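Local structure of restriction endonuclease (Mycobacterium sp., 4F0Q) at the interface of chains A and B. The protein cleaves DNA that carries methylated cytosine, acting as a tetrameric, modification-dependent restriction endonuclease. Sequence-based numbering; all coordinates share one arbitrary frame. Chains: chain A/B, Restriction endonuclease.

The interface of chains A and B. Residues chain A 108, 263-265; chain B 191-193, 200.
The guanidinium of B:Arg193 reaches A:Asp108 end-on, with A:Ala265 CB lying in its plane at one edge and the hydroxyl OG of B:Ser200, from its own chain, 3.3 Å over one face, nearer the margin than the centre. Carboxylate and guanidinium planes lie 18° apart, and the pair forms a two-pronged salt bridge. NH2 of B:Arg193 donates to the syn lone pair of the carboxylate oxygen OD1 of A:Asp108 at 3.1 Å, a bond tilted modestly from the guanidinium plane. The second prong, from NH1 to OD2, also arrives on the syn side but points well away from the plane of the guanidinium and is less straight, 117° at the hydrogen. CG of B:Arg193 stands anti to the backbone N (chi1 172°), and a bend at chi3 turns the guanidinium toward the aspartate while CB packs 3.7 Å from A:Ala265 CB. Alongside, strand 263-264 of chain A pairs in parallel with the end of strand 175-193 of chain B. The amide N of A:Leu264 donates to B:Val191 O at 2.8 Å, and the carbonyl O of A:Leu264 accepts from the amide N of B:Arg193 at 3.0 Å. Beside the paired backbones, A:Val263 CG2 meets B:Val191 CG1 at 3.8 Å, the two side chains crossing obliquely. A short intermolecular sheet, bordered by an ion pair, thus joins two subunits and probably helps hold together the MspJI tetramer.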
# COMPACT_ATOMS: atom_id res chain seq x y z
N ASP A 108 4.30 11.60 19.70
CA ASP A 108 5.15 11.92 18.56
C ASP A 108 4.34 12.01 17.27
O ASP A 108 4.71 12.72 16.34
CB ASP A 108 6.26 10.88 18.40
CG ASP A 108 7.39 11.08 19.39
OD1 ASP A 108 7.17 11.76 20.42
OD2 ASP A 108 8.50 10.56 19.14
N VAL A 263 6.21 15.20 16.08
CA VAL A 263 7.57 15.35 16.57
C VAL A 263 8.54 14.56 15.71
O VAL A 263 8.45 13.33 15.63
CB VAL A 263 7.71 14.89 18.04
CG1 VAL A 263 9.17 14.94 18.47
CG2 VAL A 263 6.85 15.75 18.95
N LEU A 264 9.46 15.26 15.05
CA LEU A 264 10.46 14.61 14.21
C LEU A 264 11.51 13.91 15.06
O LEU A 264 12.41 14.56 15.62
CB LEU A 264 11.11 15.62 13.26
CG LEU A 264 10.22 16.19 12.16
CD1 LEU A 264 11.00 17.15 11.28
CD2 LEU A 264 9.60 15.08 11.33
N ALA A 265 11.40 12.59 15.17
CA ALA A 265 12.34 11.81 15.96
C ALA A 265 12.86 10.62 15.15
O ALA A 265 12.30 10.26 14.12
CB ALA A 265 11.67 11.32 17.23
N VAL B 191 8.91 20.39 16.00
CA VAL B 191 9.43 19.87 17.26
C VAL B 191 10.29 18.64 16.99
O VAL B 191 9.82 17.66 16.42
CB VAL B 191 8.30 19.49 18.24
CG1 VAL B 191 8.89 18.88 19.51
CG2 VAL B 191 7.44 20.70 18.56
N GLN B 192 11.56 18.70 17.37
CA GLN B 192 12.49 17.62 17.07
C GLN B 192 12.95 16.91 18.34
O GLN B 192 12.94 17.50 19.42
CB GLN B 192 13.70 18.16 16.32
CG GLN B 192 13.34 18.96 15.07
CD GLN B 192 14.55 19.61 14.43
OE1 GLN B 192 14.43 20.43 13.52
NE2 GLN B 192 15.74 19.24 14.90
N ARG B 193 13.33 15.65 18.21
CA ARG B 193 13.91 14.92 19.32
C ARG B 193 15.34 14.50 19.01
O ARG B 193 15.59 13.72 18.09
CB ARG B 193 13.08 13.69 19.68
CG ARG B 193 13.75 12.79 20.71
CD ARG B 193 12.88 11.63 21.13
NE ARG B 193 11.74 12.05 21.94
CZ ARG B 193 10.50 12.19 21.47
NH1 ARG B 193 10.25 11.95 20.20
NH2 ARG B 193 9.53 12.58 22.28
N SER B 200 12.84 16.68 23.67
CA SER B 200 12.26 17.41 22.55
C SER B 200 12.57 18.90 22.63
O SER B 200 12.60 19.47 23.72
CB SER B 200 10.75 17.18 22.48
OG SER B 200 10.45 15.82 22.25